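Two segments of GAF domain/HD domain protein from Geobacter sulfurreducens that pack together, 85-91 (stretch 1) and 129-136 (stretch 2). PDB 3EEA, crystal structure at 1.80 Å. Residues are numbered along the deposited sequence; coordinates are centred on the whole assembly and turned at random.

Stretch 1, residues 85-91: LMLTDPG
Stretch 2 (129-136) TRDNPPFS

A small contact between a strand end and an irregular loop can be held by one well-aimed arginine and a few apolar touches, and the pairing of residues 85-91 with 129-136, which buries 280 Å² in all, is a compact example.

The first stretch runs as an extended strand from Leu 85 to Leu 87, with phi/psi between -137/149 and -107/118, and then leaves it at Thr 88 (-92/-10) and Asp 89 (-145/70). Strand alternation determines who takes part: Met 86 directs its CA-to-CB bond toward the loop, whereas Leu 85 and Leu 87 remain out of reach. The second stretch opens with a type I turn from Thr 129 to Asn 132, closed by the backbone bond from Asn 132 N to Thr 129 O (3.1 Å). Within it, Thr 129 OG1 donates to Asp 131 OD1 at 2.8 Å. Pro 133, Pro 134 and Phe 135 continue in an extended conformation, with phi near -60° and psi from 128° to 161°. In register, the CA of Thr 88 lies 6.7 Å from the CA of Pro 134, and the CA of Met 86 lies 8.2 Å from the CA of Phe 135.

The polar half of the contact belongs to Arg 130, at the second position of the turn. The Arg 130 side chain (chi1 m, chi2 t, chi3 p, chi4 -119°) brings Arg 130 NE to 2.7 Å from Thr 88 O, with a nearly linear N-H...O angle of 177°. Thr 88 O also receives a weak hydrogen bond from Arg 130 NH2, at 3.3 Å and 130°; it sits at the guanidinium edge, near its plane, where N-H groups can reach it. Asp 89 (chi1 t) instead lies over one face. Asp 89 OD1 is 3.7 Å from Arg 130 NH2, a long salt bridge in which the charges attract but no N-H points at the oxygen. Nearby, Pro 90 CD approaches Arg 130 CD at 4.3 Å.

The apolar half centres on Met 86, whose t, t, p rotamer carries CE to 3.9 Å from Pro 134 CB and SD to 3.9 Å from Phe 135 CB. Met 86 SD is also 3.7 Å from Phe 135 O. Met 86 SD meets the ring of Phe 135 (chi1 m, chi2 -81°) at its edge, 5.5 Å from the ring centroid and 89° off the normal, so it does not lie over the face. Thr 88, with chi1 p, adds its methyl: CG2 comes to 4.0 Å from Pro 134 CB.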

ATOM      1  N   LEU A  85     -15.893   9.034  -7.757  1.00 18.12           N
ATOM      2  CA  LEU A  85     -16.538   9.414  -9.029  1.00 20.82           C
ATOM      3  C   LEU A  85     -15.438   9.551 -10.078  1.00 20.92           C
ATOM      4  O   LEU A  85     -14.317   9.894  -9.737  1.00 20.47           O
ATOM      5  CB  LEU A  85     -17.291  10.745  -8.861  1.00 20.41           C
ATOM      6  CG  LEU A  85     -18.465  10.647  -7.895  1.00 22.69           C
ATOM      7  CD1 LEU A  85     -19.074  12.029  -7.526  1.00 28.80           C
ATOM      8  CD2 LEU A  85     -19.543   9.669  -8.468  1.00 26.50           C
ATOM      9  N   MET A  86     -15.742   9.269 -11.343  1.00 21.99           N
ATOM     10  CA  MET A  86     -14.775   9.511 -12.436  1.00 23.33           C
ATOM     11  C   MET A  86     -15.400  10.365 -13.541  1.00 24.76           C
ATOM     12  O   MET A  86     -16.509  10.078 -13.970  1.00 26.41           O
ATOM     13  CB  MET A  86     -14.293   8.184 -13.021  1.00 23.77           C
ATOM     14  CG  MET A  86     -13.230   8.313 -14.172  1.00 25.04           C
ATOM     15  SD  MET A  86     -12.508   6.717 -14.635  1.00 24.30           S
ATOM     16  CE  MET A  86     -13.926   5.956 -15.512  1.00 26.99           C
ATOM     17  N   LEU A  87     -14.694  11.398 -13.989  1.00 24.70           N
ATOM     18  CA  LEU A  87     -15.113  12.161 -15.154  1.00 25.85           C
ATOM     19  C   LEU A  87     -14.224  11.830 -16.309  1.00 26.64           C
ATOM     20  O   LEU A  87     -13.013  12.090 -16.248  1.00 24.69           O
ATOM     21  CB  LEU A  87     -14.990  13.642 -14.886  1.00 26.04           C
ATOM     22  CG  LEU A  87     -16.007  14.233 -13.954  1.00 27.84           C
ATOM     23  CD1 LEU A  87     -15.729  15.709 -13.831  1.00 26.42           C
ATOM     24  CD2 LEU A  87     -17.448  13.968 -14.478  1.00 29.53           C
ATOM     25  N   THR A  88     -14.819  11.281 -17.368  1.00 27.81           N
ATOM     26  CA  THR A  88     -14.044  10.921 -18.539  1.00 29.67           C
ATOM     27  C   THR A  88     -14.016  12.055 -19.565  1.00 31.47           C
ATOM     28  O   THR A  88     -13.233  11.993 -20.500  1.00 31.95           O
ATOM     29  CB  THR A  88     -14.527   9.590 -19.176  1.00 29.88           C
ATOM     30  OG1 THR A  88     -15.876   9.725 -19.598  1.00 29.93           O
ATOM     31  CG2 THR A  88     -14.411   8.432 -18.155  1.00 29.80           C
ATOM     32  N   ASP A  89     -14.834  13.090 -19.362  1.00 33.07           N
ATOM     33  CA  ASP A  89     -14.878  14.254 -20.245  1.00 34.77           C
ATOM     34  C   ASP A  89     -15.144  15.526 -19.411  1.00 35.33           C
ATOM     35  O   ASP A  89     -16.234  16.117 -19.462  1.00 35.66           O
ATOM     36  CB  ASP A  89     -15.959  14.042 -21.318  1.00 35.28           C
ATOM     37  CG  ASP A  89     -15.839  15.012 -22.500  1.00 37.28           C
ATOM     38  OD1 ASP A  89     -14.880  15.821 -22.582  1.00 39.21           O
ATOM     39  OD2 ASP A  89     -16.737  14.966 -23.368  1.00 42.18           O
ATOM     40  N   PRO A  90     -14.147  15.943 -18.619  1.00 35.56           N
ATOM     41  CA  PRO A  90     -14.366  17.081 -17.734  1.00 35.89           C
ATOM     42  C   PRO A  90     -14.667  18.373 -18.483  1.00 36.95           C
ATOM     43  O   PRO A  90     -15.500  19.156 -18.027  1.00 36.71           O
ATOM     44  CB  PRO A  90     -13.045  17.192 -16.947  1.00 36.06           C
ATOM     45  CG  PRO A  90     -12.364  15.889 -17.124  1.00 34.82           C
ATOM     46  CD  PRO A  90     -12.802  15.366 -18.458  1.00 35.36           C
ATOM     47  N   GLY A  91     -14.004  18.581 -19.620  1.00 38.19           N
ATOM     48  CA  GLY A  91     -14.250  19.752 -20.463  1.00 39.47           C
ATOM     49  C   GLY A  91     -15.726  20.107 -20.624  1.00 40.39           C
ATOM     50  O   GLY A  91     -16.121  21.280 -20.512  1.00 41.25           O
ATOM     51  N   THR A 129      -4.309  11.712 -19.460  1.00 23.09           N
ATOM     52  CA  THR A 129      -4.839  12.370 -20.648  1.00 23.87           C
ATOM     53  C   THR A 129      -5.870  11.473 -21.238  1.00 24.56           C
ATOM     54  O   THR A 129      -5.763  10.251 -21.118  1.00 24.81           O
ATOM     55  CB  THR A 129      -3.741  12.718 -21.661  1.00 24.19           C
ATOM     56  OG1 THR A 129      -2.948  11.554 -21.915  1.00 24.44           O
ATOM     57  CG2 THR A 129      -2.850  13.828 -21.074  1.00 22.71           C
ATOM     58  N   ARG A 130      -6.880  12.090 -21.848  1.00 26.03           N
ATOM     59  CA  ARG A 130      -8.067  11.407 -22.352  1.00 28.26           C
ATOM     60  C   ARG A 130      -7.856  10.515 -23.576  1.00 28.80           C
ATOM     61  O   ARG A 130      -8.780   9.809 -23.970  1.00 29.93           O
ATOM     62  CB  ARG A 130      -9.142  12.428 -22.743  1.00 28.87           C
ATOM     63  CG  ARG A 130      -9.724  13.207 -21.600  1.00 32.61           C
ATOM     64  CD  ARG A 130     -10.814  14.139 -22.104  1.00 35.50           C
ATOM     65  NE  ARG A 130     -12.020  13.376 -22.430  1.00 37.75           N
ATOM     66  CZ  ARG A 130     -12.597  13.284 -23.627  1.00 39.69           C
ATOM     67  NH1 ARG A 130     -12.118  13.915 -24.682  1.00 39.75           N
ATOM     68  NH2 ARG A 130     -13.687  12.539 -23.758  1.00 41.37           N
ATOM     69  N   ASP A 131      -6.692  10.582 -24.199  1.00 29.41           N
ATOM     70  CA  ASP A 131      -6.373   9.660 -25.312  1.00 30.39           C
ATOM     71  C   ASP A 131      -5.949   8.273 -24.777  1.00 30.39           C
ATOM     72  O   ASP A 131      -5.907   7.310 -25.531  1.00 30.31           O
ATOM     73  CB  ASP A 131      -5.309  10.248 -26.253  1.00 30.30           C
ATOM     74  CG  ASP A 131      -4.081  10.708 -25.526  1.00 32.31           C
ATOM     75  OD1 ASP A 131      -4.185  10.938 -24.310  1.00 37.45           O
ATOM     76  OD2 ASP A 131      -3.023  10.877 -26.153  1.00 33.49           O
ATOM     77  N   ASN A 132      -5.667   8.188 -23.476  1.00 29.22           N
ATOM     78  CA  ASN A 132      -5.438   6.925 -22.778  1.00 28.96           C
ATOM     79  C   ASN A 132      -6.746   6.315 -22.316  1.00 27.73           C
ATOM     80  O   ASN A 132      -7.735   7.015 -22.182  1.00 27.82           O
ATOM     81  CB  ASN A 132      -4.558   7.144 -21.549  1.00 28.64           C
ATOM     82  CG  ASN A 132      -3.141   7.502 -21.913  1.00 30.22           C
ATOM     83  OD1 ASN A 132      -2.416   6.684 -22.474  1.00 30.02           O
ATOM     84  ND2 ASN A 132      -2.736   8.731 -21.603  1.00 30.74           N
ATOM     85  N   PRO A 133      -6.769   4.997 -22.079  1.00 27.61           N
ATOM     86  CA  PRO A 133      -8.015   4.420 -21.560  1.00 25.72           C
ATOM     87  C   PRO A 133      -8.323   5.011 -20.202  1.00 24.36           C
ATOM     88  O   PRO A 133      -7.384   5.359 -19.478  1.00 23.52           O
ATOM     89  CB  PRO A 133      -7.681   2.942 -21.392  1.00 26.16           C
ATOM     90  CG  PRO A 133      -6.482   2.705 -22.269  1.00 28.41           C
ATOM     91  CD  PRO A 133      -5.718   3.978 -22.270  1.00 27.21           C
ATOM     92  N   PRO A 134      -9.610   5.180 -19.883  1.00 23.36           N
ATOM     93  CA  PRO A 134      -9.979   5.618 -18.535  1.00 22.27           C
ATOM     94  C   PRO A 134      -9.498   4.632 -17.460  1.00 20.49           C
ATOM     95  O   PRO A 134      -9.184   3.454 -17.758  1.00 20.06           O
ATOM     96  CB  PRO A 134     -11.521   5.677 -18.568  1.00 23.73           C
ATOM     97  CG  PRO A 134     -11.925   4.906 -19.751  1.00 25.13           C
ATOM     98  CD  PRO A 134     -10.782   4.848 -20.715  1.00 23.92           C
ATOM     99  N   PHE A 135      -9.424   5.094 -16.217  1.00 19.25           N
ATOM    100  CA  PHE A 135      -9.121   4.183 -15.124  1.00 18.88           C
ATOM    101  C   PHE A 135     -10.149   3.041 -15.119  1.00 18.31           C
ATOM    102  O   PHE A 135     -11.366   3.289 -15.155  1.00 20.07           O
ATOM    103  CB  PHE A 135      -9.103   4.903 -13.791  1.00 19.04           C
ATOM    104  CG  PHE A 135      -8.066   6.014 -13.693  1.00 17.13           C
ATOM    105  CD1 PHE A 135      -6.746   5.742 -13.407  1.00 17.70           C
ATOM    106  CD2 PHE A 135      -8.435   7.321 -13.918  1.00 15.12           C
ATOM    107  CE1 PHE A 135      -5.828   6.770 -13.312  1.00 19.23           C
ATOM    108  CE2 PHE A 135      -7.517   8.360 -13.841  1.00 20.50           C
ATOM    109  CZ  PHE A 135      -6.223   8.086 -13.518  1.00 17.14           C
ATOM    110  N   SER A 136      -9.642   1.819 -15.104  1.00 18.92           N
ATOM    111  CA  SER A 136     -10.455   0.563 -15.091  1.00 18.07           C
ATOM    112  C   SER A 136     -10.965   0.240 -13.677  1.00 17.51           C
ATOM    113  O   SER A 136     -10.480   0.781 -12.660  1.00 16.09           O
ATOM    114  CB  SER A 136      -9.619  -0.590 -15.605  1.00 17.11           C
ATOM    115  OG  SER A 136      -8.543  -0.967 -14.724  1.00 17.76           O
TER